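Local structure of dihydrolipoyl dehydrogenase (Elizabethkingia anophelis NUHP1, 6UZI) at residues A[295-298]-A[302-305]; A[336-341]-A[348-353]. The protein probably catalyses the NAD(+)-dependent reoxidation of dihydrolipoyl groups attached to partner proteins, using one FAD per subunit. All blocks are in the same frame, centred on the assembly; numbering follows the deposited sequence.

Interaction 1: A[295-298]-A[302-305]; sequences VELD and RVKT
The guanidinium of Arg302 presents its edge to the carboxylate of Asp298, whose CG lies in the guanidinium plane, while the two flat groups are turned 60° against each other. In this salt bridge OD2 of Asp298 takes NE of Arg302 at 2.8 Å on its syn lone pair. A weak second bond comes from NH2 of Arg302, 3.1 Å from the same OD2. The arginine chain is bent at its third torsion (chi3 -54°), which turns NE and NH2 back to the aspartate. The other carboxylate oxygen, OD1 of Asp298, is met from above the plane, 49° out of it, by the backbone N of Arg302 at 2.8 Å. One carboxylate thus grips both the main chain and the side chain of Arg302, and a weak bond from Arg300 N to OD1 ties it to the intervening turn.

The backbones run antiparallel. Asp298 N donates to Arg302 O (2.7 Å) and Lys304 N to Glu296 O (3.2 Å). These two bonds flank Leu297 and Val303, a non-hydrogen-bonded pair and the single bridge of a short hairpin-like turn. Apolar contacts lie at Val303, where CG1 meets CG1 of Val295 at 3.8 Å and CG2 meets CD2 of Leu297 at 3.9 Å. The Lys304 chain passes the backbone of Leu297 and CB of Asp298, its charge near Glu296 but beyond salt-bridge range.

The turn belongs to the connection from helix 290-293 to strand 316-318, with the Val303 side chain about 10 Å from the FAD, not touching the cofactor. Val295 and Leu297 touch Leu290 of that helix, Val295 rests on Ile316 and Val303 on Ala318 of the strand, and backbone bonding of Val303 with Val322 ties the turn to the chain beyond that strand.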
ATOM      1  N   VAL A 295      -0.555  -2.457  43.371  1.00 35.93           N
ATOM      2  CA  VAL A 295      -0.028  -2.918  42.088  1.00 39.09           C
ATOM      3  C   VAL A 295       1.476  -2.683  42.039  1.00 36.48           C
ATOM      4  O   VAL A 295       1.958  -1.601  42.385  1.00 45.22           O
ATOM      5  CB  VAL A 295      -0.744  -2.206  40.926  1.00 37.84           C
ATOM      6  CG1 VAL A 295      -0.108  -2.566  39.596  1.00 35.77           C
ATOM      7  CG2 VAL A 295      -2.211  -2.574  40.920  1.00 34.61           C
ATOM      8  N   GLU A 296       2.224  -3.705  41.626  1.00 37.85           N
ATOM      9  CA  GLU A 296       3.679  -3.633  41.571  1.00 41.54           C
ATOM     10  C   GLU A 296       4.171  -3.214  40.186  1.00 44.55           C
ATOM     11  O   GLU A 296       3.573  -3.547  39.158  1.00 47.62           O
ATOM     12  CB  GLU A 296       4.314  -4.974  41.928  1.00 40.03           C
ATOM     13  CG  GLU A 296       4.003  -5.495  43.306  1.00 54.07           C
ATOM     14  CD  GLU A 296       4.434  -6.948  43.482  1.00 71.03           C
ATOM     15  OE1 GLU A 296       4.525  -7.680  42.468  1.00 67.94           O
ATOM     16  OE2 GLU A 296       4.688  -7.357  44.636  1.00 80.44           O
ATOM     17  N   LEU A 297       5.270  -2.467  40.180  1.00 53.24           N
ATOM     18  CA  LEU A 297       6.021  -2.106  38.986  1.00 48.49           C
ATOM     19  C   LEU A 297       7.284  -2.955  38.897  1.00 49.39           C
ATOM     20  O   LEU A 297       7.702  -3.592  39.867  1.00 52.20           O
ATOM     21  CB  LEU A 297       6.388  -0.620  39.018  1.00 43.10           C
ATOM     22  CG  LEU A 297       5.258   0.402  39.080  1.00 43.38           C
ATOM     23  CD1 LEU A 297       5.863   1.792  39.140  1.00 39.07           C
ATOM     24  CD2 LEU A 297       4.324   0.256  37.865  1.00 34.55           C
ATOM     25  N   ASP A 298       7.913  -2.949  37.724  1.00 43.50           N
ATOM     26  CA  ASP A 298       9.196  -3.618  37.593  1.00 50.79           C
ATOM     27  C   ASP A 298      10.334  -2.609  37.772  1.00 52.45           C
ATOM     28  O   ASP A 298      10.120  -1.437  38.096  1.00 54.34           O
ATOM     29  CB  ASP A 298       9.278  -4.381  36.264  1.00 52.67           C
ATOM     30  CG  ASP A 298       9.185  -3.480  35.044  1.00 55.83           C
ATOM     31  OD1 ASP A 298       9.487  -2.275  35.145  1.00 58.58           O
ATOM     32  OD2 ASP A 298       8.798  -3.994  33.968  1.00 50.05           O
ATOM     33  N   ARG A 302       7.573  -0.240  34.647  1.00 42.27           N
ATOM     34  CA  ARG A 302       6.398  -0.773  33.974  1.00 33.02           C
ATOM     35  C   ARG A 302       5.542  -1.585  34.934  1.00 38.56           C
ATOM     36  O   ARG A 302       6.035  -2.165  35.904  1.00 43.22           O
ATOM     37  CB  ARG A 302       6.777  -1.646  32.771  1.00 32.36           C
ATOM     38  CG  ARG A 302       7.515  -0.942  31.651  1.00 38.98           C
ATOM     39  CD  ARG A 302       8.150  -1.910  30.680  1.00 41.71           C
ATOM     40  NE  ARG A 302       9.016  -2.853  31.380  1.00 48.32           N
ATOM     41  CZ  ARG A 302       9.870  -3.668  30.771  1.00 51.08           C
ATOM     42  NH1 ARG A 302       9.940  -3.685  29.444  1.00 49.72           N
ATOM     43  NH2 ARG A 302      10.646  -4.473  31.484  1.00 46.23           N
ATOM     44  N   VAL A 303       4.240  -1.593  34.660  1.00 38.84           N
ATOM     45  CA  VAL A 303       3.304  -2.413  35.415  1.00 33.60           C
ATOM     46  C   VAL A 303       3.603  -3.873  35.108  1.00 36.66           C
ATOM     47  O   VAL A 303       3.570  -4.292  33.942  1.00 43.16           O
ATOM     48  CB  VAL A 303       1.850  -2.062  35.057  1.00 34.47           C
ATOM     49  CG1 VAL A 303       0.882  -2.853  35.913  1.00 33.47           C
ATOM     50  CG2 VAL A 303       1.589  -0.575  35.186  1.00 37.06           C
ATOM     51  N   LYS A 304       3.930  -4.646  36.144  1.00 34.64           N
ATOM     52  CA  LYS A 304       4.159  -6.073  35.955  1.00 34.74           C
ATOM     53  C   LYS A 304       2.850  -6.752  35.564  1.00 39.01           C
ATOM     54  O   LYS A 304       1.783  -6.456  36.113  1.00 39.64           O
ATOM     55  CB  LYS A 304       4.723  -6.711  37.225  1.00 38.42           C
ATOM     56  CG  LYS A 304       6.223  -6.582  37.409  1.00 45.66           C
ATOM     57  CD  LYS A 304       6.635  -7.012  38.814  1.00 59.20           C
ATOM     58  CE  LYS A 304       7.667  -8.136  38.795  1.00 72.14           C
ATOM     59  NZ  LYS A 304       8.307  -8.351  40.134  1.00 74.88           N
ATOM     60  N   THR A 305       2.932  -7.659  34.593  1.00 35.02           N
ATOM     61  CA  THR A 305       1.765  -8.374  34.102  1.00 42.52           C
ATOM     62  C   THR A 305       2.153  -9.826  33.887  1.00 48.31           C
ATOM     63  O   THR A 305       3.336 -10.162  33.797  1.00 47.17           O
ATOM     64  CB  THR A 305       1.224  -7.778  32.791  1.00 40.70           C
ATOM     65  OG1 THR A 305       2.292  -7.639  31.847  1.00 59.83           O
ATOM     66  CG2 THR A 305       0.632  -6.409  33.039  1.00 37.45           C
TER

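Interaction 2: A[336-341]-A[348-353]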
ATOM      1  N   GLY A 336      -5.760  -4.253  24.544  1.00 37.37           N
ATOM      2  CA  GLY A 336      -7.049  -3.834  25.076  1.00 26.39           C
ATOM      3  C   GLY A 336      -8.164  -4.805  24.734  1.00 31.20           C
ATOM      4  O   GLY A 336      -8.965  -5.175  25.599  1.00 29.18           O
ATOM      5  N   VAL A 337      -8.213  -5.256  23.474  1.00 30.53           N
ATOM      6  CA  VAL A 337      -9.191  -6.266  23.077  1.00 35.89           C
ATOM      7  C   VAL A 337      -8.945  -7.569  23.826  1.00 35.76           C
ATOM      8  O   VAL A 337      -9.886  -8.286  24.188  1.00 37.75           O
ATOM      9  CB  VAL A 337      -9.153  -6.483  21.553  1.00 32.93           C
ATOM     10  CG1 VAL A 337     -10.100  -7.598  21.160  1.00 30.15           C
ATOM     11  CG2 VAL A 337      -9.507  -5.200  20.832  1.00 41.58           C
ATOM     12  N   PHE A 338      -7.675  -7.889  24.074  1.00 39.51           N
ATOM     13  CA  PHE A 338      -7.336  -9.107  24.798  1.00 38.52           C
ATOM     14  C   PHE A 338      -7.917  -9.082  26.207  1.00 40.15           C
ATOM     15  O   PHE A 338      -8.545 -10.054  26.648  1.00 46.05           O
ATOM     16  CB  PHE A 338      -5.814  -9.282  24.838  1.00 27.76           C
ATOM     17  CG  PHE A 338      -5.357 -10.509  25.582  1.00 29.25           C
ATOM     18  CD1 PHE A 338      -5.112 -11.694  24.904  1.00 38.98           C
ATOM     19  CD2 PHE A 338      -5.166 -10.480  26.960  1.00 29.56           C
ATOM     20  CE1 PHE A 338      -4.690 -12.832  25.587  1.00 42.43           C
ATOM     21  CE2 PHE A 338      -4.748 -11.612  27.645  1.00 31.81           C
ATOM     22  CZ  PHE A 338      -4.508 -12.786  26.960  1.00 33.16           C
ATOM     23  N   VAL A 339      -7.713  -7.977  26.933  1.00 28.62           N
ATOM     24  CA  VAL A 339      -8.195  -7.925  28.312  1.00 40.44           C
ATOM     25  C   VAL A 339      -9.718  -7.978  28.356  1.00 46.21           C
ATOM     26  O   VAL A 339     -10.303  -8.723  29.155  1.00 37.63           O
ATOM     27  CB  VAL A 339      -7.644  -6.681  29.034  1.00 40.64           C
ATOM     28  CG1 VAL A 339      -8.342  -6.498  30.364  1.00 44.60           C
ATOM     29  CG2 VAL A 339      -6.149  -6.833  29.268  1.00 40.67           C
ATOM     30  N   ALA A 340     -10.384  -7.233  27.469  1.00 41.22           N
ATOM     31  CA  ALA A 340     -11.843  -7.220  27.462  1.00 37.23           C
ATOM     32  C   ALA A 340     -12.403  -8.619  27.236  1.00 42.28           C
ATOM     33  O   ALA A 340     -13.315  -9.057  27.946  1.00 45.06           O
ATOM     34  CB  ALA A 340     -12.358  -6.255  26.391  1.00 29.86           C
ATOM     35  N   GLU A 341     -11.863  -9.342  26.252  1.00 37.48           N
ATOM     36  CA  GLU A 341     -12.353 -10.691  25.998  1.00 40.59           C
ATOM     37  C   GLU A 341     -11.994 -11.635  27.137  1.00 44.52           C
ATOM     38  O   GLU A 341     -12.789 -12.517  27.485  1.00 44.02           O
ATOM     39  CB  GLU A 341     -11.801 -11.190  24.663  1.00 37.69           C
ATOM     40  CG  GLU A 341     -12.447 -10.503  23.475  1.00 35.86           C
ATOM     41  CD  GLU A 341     -11.777 -10.821  22.168  1.00 36.03           C
ATOM     42  OE1 GLU A 341     -10.934 -11.736  22.144  1.00 50.57           O
ATOM     43  OE2 GLU A 341     -12.091 -10.149  21.161  1.00 35.94           O
ATOM     44  N   PRO A 348      -8.511 -15.485  24.577  1.00 52.55           N
ATOM     45  CA  PRO A 348      -7.840 -14.910  23.407  1.00 49.17           C
ATOM     46  C   PRO A 348      -6.336 -15.149  23.457  1.00 51.05           C
ATOM     47  O   PRO A 348      -5.784 -15.633  24.446  1.00 53.66           O
ATOM     48  CB  PRO A 348      -8.156 -13.417  23.520  1.00 40.92           C
ATOM     49  CG  PRO A 348      -8.230 -13.185  24.974  1.00 35.56           C
ATOM     50  CD  PRO A 348      -8.825 -14.450  25.578  1.00 53.90           C
ATOM     51  N   HIS A 349      -5.669 -14.792  22.360  1.00 48.93           N
ATOM     52  CA  HIS A 349      -4.223 -14.940  22.270  1.00 52.60           C
ATOM     53  C   HIS A 349      -3.602 -13.761  21.525  1.00 49.74           C
ATOM     54  O   HIS A 349      -4.183 -13.238  20.571  1.00 44.97           O
ATOM     55  CB  HIS A 349      -3.859 -16.253  21.573  1.00 62.47           C
ATOM     56  CG  HIS A 349      -2.391 -16.538  21.555  1.00 86.01           C
ATOM     57  ND1 HIS A 349      -1.668 -16.775  22.705  1.00 91.18           N
ATOM     58  CD2 HIS A 349      -1.513 -16.634  20.530  1.00 92.71           C
ATOM     59  CE1 HIS A 349      -0.405 -17.000  22.388  1.00 93.50           C
ATOM     60  NE2 HIS A 349      -0.284 -16.920  21.075  1.00 92.97           N
ATOM     61  N   VAL A 350      -2.430 -13.325  21.983  1.00 47.12           N
ATOM     62  CA  VAL A 350      -1.632 -12.328  21.278  1.00 39.03           C
ATOM     63  C   VAL A 350      -0.324 -12.983  20.857  1.00 40.08           C
ATOM     64  O   VAL A 350       0.408 -13.516  21.701  1.00 45.53           O
ATOM     65  CB  VAL A 350      -1.350 -11.081  22.129  1.00 38.28           C
ATOM     66  CG1 VAL A 350      -0.403 -10.151  21.375  1.00 34.12           C
ATOM     67  CG2 VAL A 350      -2.633 -10.360  22.476  1.00 28.53           C
ATOM     68  N   ASN A 351      -0.037 -12.956  19.558  1.00 36.85           N
ATOM     69  CA  ASN A 351       1.249 -13.409  19.029  1.00 39.38           C
ATOM     70  C   ASN A 351       2.124 -12.171  18.848  1.00 42.95           C
ATOM     71  O   ASN A 351       2.017 -11.460  17.846  1.00 37.25           O
ATOM     72  CB  ASN A 351       1.069 -14.174  17.725  1.00 41.70           C
ATOM     73  CG  ASN A 351       2.347 -14.850  17.268  1.00 48.75           C
ATOM     74  OD1 ASN A 351       3.449 -14.495  17.703  1.00 45.72           O
ATOM     75  ND2 ASN A 351       2.205 -15.846  16.397  1.00 46.33           N
ATOM     76  N   TYR A 352       2.993 -11.915  19.829  1.00 45.40           N
ATOM     77  CA  TYR A 352       3.811 -10.708  19.805  1.00 39.85           C
ATOM     78  C   TYR A 352       4.880 -10.758  18.716  1.00 40.86           C
ATOM     79  O   TYR A 352       5.338  -9.702  18.263  1.00 34.95           O
ATOM     80  CB  TYR A 352       4.440 -10.500  21.188  1.00 33.70           C
ATOM     81  CG  TYR A 352       3.453 -10.025  22.239  1.00 36.91           C
ATOM     82  CD1 TYR A 352       3.160  -8.671  22.393  1.00 40.42           C
ATOM     83  CD2 TYR A 352       2.775 -10.934  23.043  1.00 33.91           C
ATOM     84  CE1 TYR A 352       2.248  -8.233  23.349  1.00 26.65           C
ATOM     85  CE2 TYR A 352       1.857 -10.511  23.993  1.00 29.57           C
ATOM     86  CZ  TYR A 352       1.600  -9.161  24.143  1.00 34.40           C
ATOM     87  OH  TYR A 352       0.685  -8.744  25.086  1.00 28.99           O
ATOM     88  N   ASN A 353       5.240 -11.954  18.241  1.00 35.82           N
ATOM     89  CA  ASN A 353       6.183 -12.049  17.137  1.00 35.27           C
ATOM     90  C   ASN A 353       5.582 -11.544  15.831  1.00 53.08           C
ATOM     91  O   ASN A 353       6.334 -11.195  14.914  1.00 60.68           O
ATOM     92  CB  ASN A 353       6.658 -13.492  16.973  1.00 38.36           C
ATOM     93  CG  ASN A 353       7.900 -13.603  16.105  1.00 48.28           C
ATOM     94  OD1 ASN A 353       8.839 -12.823  16.250  1.00 56.58           O
ATOM     95  ND2 ASN A 353       7.907 -14.570  15.193  1.00 41.56           N
TER
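Apolar packing between Phe338 and Pro348 makes up most of the contact. The proline lays CG over one face of the phenyl ring in a CH-pi contact, 3.9 Å from the ring centroid and 29° off its normal. The approach is off-centre, toward the rim atom CD1 of Phe338, which is 3.5 Å from CG of Pro348. With CG of Phe338 anti to its own N (chi1 179°), the ring swings out from the helix, and the two side chains cross at about a right angle. Val350 adds CG2, 3.7 Å from CD1 of Phe338, from an oblique direction. The other methyl of Val350, CG1, sits over the centre of the Tyr352 ring, so the valine lies between two aromatic side chains.

Against the backbone, the CE1 side of the Phe338 ring reaches the chain where Pro348 passes into His349: the edge of the ring faces His349, with CA in the ring plane and N near it. No hydrogen bond joins the segments.

The charged group is Glu341. Its extended side chain slides past Pro348 in the opposite direction, bringing OE1 to 3.5 Å from CB of the proline, a van der Waals contact. Its charge is met by arginines: OE2 forms a salt bridge with Arg29, and OE1 another with Arg448 of the second subunit, linking this corner to the dimer interface.

This is structural packing that joins the C-terminal half of helix 329-343 to the loop leading to strand 357-359, with the Phe338 side chain about 13 Å from the FAD. The chain folds back along the helix, Pro348 touching Thr342 and Val350 touching Glu334, whereas Val337 and Ala340 turn to helix 21-32, packing against Val25, Arg29 and Cys30.

Both contacts are made by a chain that doubles back over a few residues, but their chemistry differs. Interaction 1, partly buried, is mainly polar: backbone bonds and a salt bridge shape a short chain reversal, with its valines forming the apolar side toward strand 316-318. Interaction 2 is more buried and mostly apolar, its segments sharing no hydrogen bond, and its one charged side chain is paired with arginines beyond them. The contacts hold different elements, one within the loop leading to strand 316-318, the other along helix 329-343 further on. The nearest atoms of interactions 1 and 2 are about 7 Å apart. Only interaction 2 reaches the second subunit.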